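PDB 6E1Q: indole-3-acetic acid-amido synthetase GH3.15 from Arabidopsis thaliana, which conjugates glutamine, and possibly cysteine, to the auxin precursor indole-3-butyric acid, and glutamine to the herbicide 2,4-DB, in an ATP-dependent adenylation reaction. Local coordinates for residues K225-L230 and T281-I286; P218-F223 and P310-Y315. All coordinates share one frame; numbering follows the deposited sequence.

Contact 1. Residues K225-L230 and T281-I286; sequences KVIKFL and TSWEAI
Trp283 packs its six-membered ring against Ile227 and Leu230, a buried apolar contact between helix 220-243 and the loop that leads into helix 286-290. Both parts belong to the GH3 family N-terminal domain. No hydrogen bond crosses between the segments. Leu230 CB sits at the edge of the indole, in its plane, with CZ3 of Trp283 3.8 Å away. The outer corner of the ring, Trp283 CH2, reaches the helix backbone at Leu230 C, 3.7 Å away. Ile227 adds its branch methyl CG2, 4.0 Å from Trp283 CE3. That methyl lies anti to the backbone N, while CG1, anti to the carbonyl carbon, carries CD1 to Ile286 CG2 at 4.4 Å. Ile286 CG1 lies 3.6 Å above one face of the indole, offset toward its rim. A type II turn from Trp283 to Ile286 brings these two side chains together, closed by Ile286 N to Trp283 O at 3.1 Å. Overlapping its start, Ser282 OG accepts a hydrogen bond from Glu284 N in an ST turn. The indole NE1 is hydrogen-bonded to the backbone O of Cys278. Tyr315 of helix 309-316 touches Ile286, and helix 194-207 packs on Val226 and Phe229.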
loop_
_atom_site.group_PDB
_atom_site.type_symbol
_atom_site.label_atom_id
_atom_site.label_comp_id
_atom_site.label_asym_id
_atom_site.label_seq_id
_atom_site.Cartn_x
_atom_site.Cartn_y
_atom_site.Cartn_z
ATOM N N LYS A 225 9.360 9.439 3.745
ATOM C CA LYS A 225 9.072 10.187 4.960
ATOM C C LYS A 225 10.078 9.849 6.066
ATOM O O LYS A 225 10.519 10.732 6.800
ATOM C CB LYS A 225 7.631 9.892 5.381
ATOM C CG LYS A 225 7.124 10.676 6.548
ATOM C CD LYS A 225 6.952 12.132 6.202
ATOM C CE LYS A 225 6.385 12.918 7.366
ATOM N NZ LYS A 225 6.287 14.383 7.061
ATOM N N VAL A 226 10.487 8.586 6.163
ATOM C CA VAL A 226 11.515 8.199 7.121
ATOM C C VAL A 226 12.841 8.875 6.787
ATOM O O VAL A 226 13.528 9.409 7.665
ATOM C CB VAL A 226 11.657 6.663 7.144
ATOM C CG1 VAL A 226 12.843 6.262 7.986
ATOM C CG2 VAL A 226 10.386 6.018 7.728
ATOM N N ILE A 227 13.210 8.878 5.511
ATOM C CA ILE A 227 14.484 9.458 5.100
ATOM C C ILE A 227 14.478 10.969 5.315
ATOM O O ILE A 227 15.476 11.556 5.756
ATOM C CB ILE A 227 14.758 9.087 3.632
ATOM C CG1 ILE A 227 15.008 7.587 3.523
ATOM C CG2 ILE A 227 15.920 9.919 3.066
ATOM C CD1 ILE A 227 15.256 7.106 2.132
ATOM N N LYS A 228 13.353 11.620 5.011
ATOM C CA LYS A 228 13.247 13.048 5.263
ATOM C C LYS A 228 13.465 13.363 6.742
ATOM O O LYS A 228 14.186 14.309 7.079
ATOM C CB LYS A 228 11.889 13.565 4.793
ATOM C CG LYS A 228 11.816 15.093 4.674
ATOM C CD LYS A 228 10.957 15.731 5.774
ATOM C CE LYS A 228 10.655 17.207 5.484
ATOM N NZ LYS A 228 11.699 18.152 5.991
ATOM N N PHE A 229 12.857 12.581 7.640
ATOM C CA PHE A 229 13.092 12.788 9.066
ATOM C C PHE A 229 14.571 12.604 9.416
ATOM O O PHE A 229 15.144 13.392 10.179
ATOM C CB PHE A 229 12.210 11.837 9.878
ATOM C CG PHE A 229 12.064 12.229 11.314
ATOM C CD1 PHE A 229 12.990 11.806 12.257
ATOM C CD2 PHE A 229 11.008 13.030 11.725
ATOM C CE1 PHE A 229 12.870 12.159 13.584
ATOM C CE2 PHE A 229 10.875 13.399 13.064
ATOM C CZ PHE A 229 11.806 12.957 13.993
ATOM N N LEU A 230 15.212 11.576 8.858
ATOM C CA LEU A 230 16.632 11.361 9.128
ATOM C C LEU A 230 17.473 12.545 8.674
ATOM O O LEU A 230 18.395 12.970 9.386
ATOM C CB LEU A 230 17.115 10.095 8.428
ATOM C CG LEU A 230 16.964 8.774 9.154
ATOM C CD1 LEU A 230 17.289 7.643 8.178
ATOM C CD2 LEU A 230 17.847 8.730 10.402
ATOM N N THR A 281 27.751 14.064 1.479
ATOM C CA THR A 281 26.933 14.979 0.673
ATOM C C THR A 281 25.782 14.260 -0.012
ATOM O O THR A 281 24.626 14.689 0.070
ATOM C CB THR A 281 27.786 15.667 -0.393
ATOM O OG1 THR A 281 29.071 15.983 0.151
ATOM C CG2 THR A 281 27.091 16.920 -0.872
ATOM N N SER A 282 26.083 13.197 -0.736
ATOM C CA SER A 282 25.055 12.421 -1.408
ATOM C C SER A 282 24.477 11.387 -0.451
ATOM O O SER A 282 25.219 10.609 0.157
ATOM C CB SER A 282 25.630 11.726 -2.640
ATOM O OG SER A 282 24.615 10.987 -3.289
ATOM N N TRP A 283 23.153 11.361 -0.339
ATOM C CA TRP A 283 22.485 10.317 0.417
ATOM C C TRP A 283 22.138 9.110 -0.447
ATOM O O TRP A 283 21.292 8.293 -0.051
ATOM C CB TRP A 283 21.247 10.888 1.115
ATOM C CG TRP A 283 21.635 11.471 2.452
ATOM C CD1 TRP A 283 22.758 12.197 2.726
ATOM C CD2 TRP A 283 20.935 11.332 3.693
ATOM N NE1 TRP A 283 22.792 12.531 4.057
ATOM C CE2 TRP A 283 21.683 12.015 4.673
ATOM C CE3 TRP A 283 19.743 10.717 4.067
ATOM C CZ2 TRP A 283 21.277 12.094 6.000
ATOM C CZ3 TRP A 283 19.346 10.793 5.393
ATOM C CH2 TRP A 283 20.109 11.473 6.340
ATOM N N GLU A 284 22.779 8.979 -1.609
ATOM C CA GLU A 284 22.643 7.760 -2.390
ATOM C C GLU A 284 23.045 6.569 -1.532
ATOM O O GLU A 284 24.036 6.625 -0.798
ATOM C CB GLU A 284 23.508 7.817 -3.657
ATOM C CG GLU A 284 23.424 6.522 -4.473
ATOM C CD GLU A 284 24.238 6.549 -5.751
ATOM O OE1 GLU A 284 24.219 5.540 -6.483
ATOM O OE2 GLU A 284 24.886 7.574 -6.033
ATOM N N ALA A 285 22.248 5.503 -1.595
ATOM C CA ALA A 285 22.502 4.263 -0.865
ATOM C C ALA A 285 22.436 4.427 0.658
ATOM O O ALA A 285 22.872 3.525 1.386
ATOM C CB ALA A 285 23.864 3.664 -1.258
ATOM N N ILE A 286 21.897 5.543 1.166
ATOM C CA ILE A 286 21.848 5.771 2.615
ATOM C C ILE A 286 21.182 4.607 3.355
ATOM O O ILE A 286 21.570 4.280 4.484
ATOM C CB ILE A 286 21.130 7.104 2.917
ATOM C CG1 ILE A 286 21.262 7.468 4.405
ATOM C CG2 ILE A 286 19.667 7.022 2.519
ATOM C CD1 ILE A 286 22.722 7.659 4.866
#

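Contact 2. Residues P218-F223 and P310-Y315; sequences PFASSF and PLLEFY. With CFA ((2,4-dichlorophenoxy)acetic acid), chain C.
Leu312 joins helix 309-316 to the start of helix 220-243 in the N-terminal domain of this GH3 enzyme, a member of the ANL adenylating clan. The contact is a small, buried helix-to-helix packing, and Leu312 alone carries it on its side. Its CB points toward the other helix. CG lies anti to the backbone N (chi1 -179°), which extends the side chain toward helix 220-243, where it forks. One methyl, CD1, goes to Phe223 and lies 3.9 Å from its CB. The same methyl is 4.2 Å from Phe223 CG, approaching the phenyl ring obliquely. The other methyl, CD2, meets Ala220, 4.0 Å from its CB and equally close to its CA. The small alanine lets the leucine come near the backbone, and the closest CA pair is Ala220 and Leu312 at 7.0 Å. Phe223 also packs on Leu215 and Ala217 of strand 212-217, so the contact leads back to the strand before the helix.

At the start of the helix Ser222 OG accepts a hydrogen bond from Phe219 N at 2.9 Å, with an N-H...O angle of 144°. Backbone hydrogen bonds tie Pro218 and Ala220 to Ile300. Pro218 lies at the corner between strand and helix, away from Leu312, and belongs to the pocket of one of the two bound (2,4-dichlorophenoxy)acetic acid molecules. Its ring atoms meet one chlorine of the ligand: CL4 lies 3.5 Å from Pro218 CD and 3.3 Å from Pro218 CG.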
loop_
_atom_site.group_PDB
_atom_site.type_symbol
_atom_site.label_atom_id
_atom_site.label_comp_id
_atom_site.label_asym_id
_atom_site.label_seq_id
_atom_site.Cartn_x
_atom_site.Cartn_y
_atom_site.Cartn_z
ATOM N N PRO A 218 4.696 0.041 5.015
ATOM C CA PRO A 218 3.532 -0.258 4.163
ATOM C C PRO A 218 3.785 -0.007 2.680
ATOM O O PRO A 218 3.524 -0.894 1.852
ATOM C CB PRO A 218 2.438 0.659 4.732
ATOM C CG PRO A 218 2.871 0.938 6.153
ATOM C CD PRO A 218 4.372 0.987 6.107
ATOM N N PHE A 219 4.300 1.164 2.315
ATOM C CA PHE A 219 4.435 1.565 0.916
ATOM C C PHE A 219 5.858 2.012 0.592
ATOM O O PHE A 219 6.598 2.469 1.466
ATOM C CB PHE A 219 3.500 2.726 0.577
ATOM C CG PHE A 219 2.149 2.642 1.227
ATOM C CD1 PHE A 219 1.342 1.534 1.044
ATOM C CD2 PHE A 219 1.664 3.703 1.979
ATOM C CE1 PHE A 219 0.081 1.467 1.622
ATOM C CE2 PHE A 219 0.397 3.649 2.562
ATOM C CZ PHE A 219 -0.392 2.532 2.384
ATOM N N ALA A 220 6.208 1.934 -0.700
ATOM C CA ALA A 220 7.451 2.544 -1.177
ATOM C C ALA A 220 7.584 3.993 -0.701
ATOM O O ALA A 220 8.645 4.405 -0.225
ATOM C CB ALA A 220 7.520 2.481 -2.705
ATOM N N SER A 221 6.509 4.781 -0.801
ATOM C CA SER A 221 6.612 6.183 -0.421
ATOM C C SER A 221 6.777 6.363 1.081
ATOM O O SER A 221 7.256 7.420 1.515
ATOM C CB SER A 221 5.387 6.961 -0.931
ATOM O OG SER A 221 4.169 6.373 -0.517
ATOM N N SER A 222 6.414 5.348 1.877
ATOM C CA SER A 222 6.579 5.442 3.327
ATOM C C SER A 222 8.028 5.671 3.705
ATOM O O SER A 222 8.308 6.365 4.688
ATOM C CB SER A 222 6.064 4.173 4.027
ATOM O OG SER A 222 4.804 3.772 3.514
ATOM N N PHE A 223 8.959 5.087 2.948
ATOM C CA PHE A 223 10.377 5.224 3.254
ATOM C C PHE A 223 10.879 6.646 3.054
ATOM O O PHE A 223 11.783 7.084 3.775
ATOM C CB PHE A 223 11.188 4.262 2.394
ATOM C CG PHE A 223 11.080 2.847 2.840
ATOM C CD1 PHE A 223 11.761 2.418 3.962
ATOM C CD2 PHE A 223 10.264 1.952 2.168
ATOM C CE1 PHE A 223 11.657 1.125 4.391
ATOM C CE2 PHE A 223 10.159 0.630 2.592
ATOM C CZ PHE A 223 10.851 0.220 3.707
ATOM N N PRO A 310 12.179 4.440 -8.798
ATOM C CA PRO A 310 13.512 5.003 -9.096
ATOM C C PRO A 310 14.134 5.729 -7.919
ATOM O O PRO A 310 15.334 5.578 -7.664
ATOM C CB PRO A 310 13.237 5.949 -10.279
ATOM C CG PRO A 310 12.049 5.353 -10.961
ATOM C CD PRO A 310 11.191 4.810 -9.833
ATOM N N LEU A 311 13.347 6.503 -7.177
ATOM C CA LEU A 311 13.912 7.233 -6.052
ATOM C C LEU A 311 14.273 6.295 -4.903
ATOM O O LEU A 311 15.331 6.446 -4.275
ATOM C CB LEU A 311 12.937 8.309 -5.587
ATOM C CG LEU A 311 13.476 9.156 -4.437
ATOM C CD1 LEU A 311 14.767 9.873 -4.826
ATOM C CD2 LEU A 311 12.405 10.137 -3.980
ATOM N N LEU A 312 13.417 5.313 -4.617
ATOM C CA LEU A 312 13.731 4.379 -3.544
ATOM C C LEU A 312 14.965 3.554 -3.892
ATOM O O LEU A 312 15.793 3.264 -3.019
ATOM C CB LEU A 312 12.525 3.482 -3.258
ATOM C CG LEU A 312 12.640 2.437 -2.153
ATOM C CD1 LEU A 312 13.068 3.101 -0.841
ATOM C CD2 LEU A 312 11.322 1.672 -1.978
ATOM N N GLU A 313 15.132 3.200 -5.173
ATOM C CA GLU A 313 16.338 2.475 -5.565
ATOM C C GLU A 313 17.576 3.344 -5.375
ATOM O O GLU A 313 18.638 2.845 -5.000
ATOM C CB GLU A 313 16.230 1.998 -7.018
ATOM C CG GLU A 313 15.175 0.897 -7.211
ATOM C CD GLU A 313 15.132 0.321 -8.629
ATOM O OE1 GLU A 313 15.568 1.008 -9.577
ATOM O OE2 GLU A 313 14.631 -0.818 -8.797
ATOM N N PHE A 314 17.456 4.643 -5.641
ATOM C CA PHE A 314 18.560 5.564 -5.387
ATOM C C PHE A 314 19.002 5.505 -3.924
ATOM O O PHE A 314 20.203 5.458 -3.622
ATOM C CB PHE A 314 18.134 6.981 -5.770
ATOM C CG PHE A 314 19.112 8.048 -5.361
ATOM C CD1 PHE A 314 20.286 8.233 -6.060
ATOM C CD2 PHE A 314 18.854 8.863 -4.266
ATOM C CE1 PHE A 314 21.188 9.225 -5.689
ATOM C CE2 PHE A 314 19.740 9.840 -3.899
ATOM C CZ PHE A 314 20.915 10.024 -4.623
ATOM N N TYR A 315 18.047 5.508 -2.999
ATOM C CA TYR A 315 18.378 5.408 -1.580
ATOM C C TYR A 315 18.763 3.998 -1.143
ATOM O O TYR A 315 19.294 3.841 -0.043
ATOM C CB TYR A 315 17.191 5.882 -0.735
ATOM C CG TYR A 315 16.940 7.365 -0.838
ATOM C CD1 TYR A 315 17.954 8.282 -0.586
ATOM C CD2 TYR A 315 15.697 7.852 -1.223
ATOM C CE1 TYR A 315 17.720 9.656 -0.691
ATOM C CE2 TYR A 315 15.460 9.214 -1.325
ATOM C CZ TYR A 315 16.468 10.105 -1.071
ATOM O OH TYR A 315 16.219 11.456 -1.181
HETATM C C1 CFA C . 8.061 -6.727 6.719
HETATM C C2 CFA C . 6.804 -7.347 6.116
HETATM C "C1'" CFA C . 5.513 -5.350 5.917
HETATM C "C2'" CFA C . 4.871 -4.388 5.150
HETATM C "C3'" CFA C . 4.258 -3.325 5.767
HETATM C "C4'" CFA C . 4.289 -3.221 7.134
HETATM C "C5'" CFA C . 4.915 -4.164 7.912
HETATM CL CL3 CFA C . 4.800 -4.462 3.368
HETATM C "C6'" CFA C . 5.523 -5.232 7.298
HETATM O O1 CFA C . 8.544 -7.190 7.784
HETATM O O2 CFA C . 8.592 -5.739 6.160
HETATM O "O1'" CFA C . 6.139 -6.433 5.290
HETATM CL CL4 CFA C . 3.497 -1.840 7.893
#

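In the fold
The two contacts have centres 11 Å apart and share helix 220-243. Contact 2 uses its first turn and contact 1 the turns that follow. In chain order the segments run 218-223, 225-230, 281-286 and 310-315, so contact 1 falls wholly between the two halves of contact 2. The later segments also meet: Ala285 N probably donates a hydrogen bond to Phe314 O at 2.9 Å. Tyr315 bridges the pair, its CG 3.4 Å from Ile227 CD1. The two contacts thus adjoin within the N-terminal domain. Segment 218-223 also supplies Pro218 to the ligand pocket, while contact 1 lies away from the annotated sites.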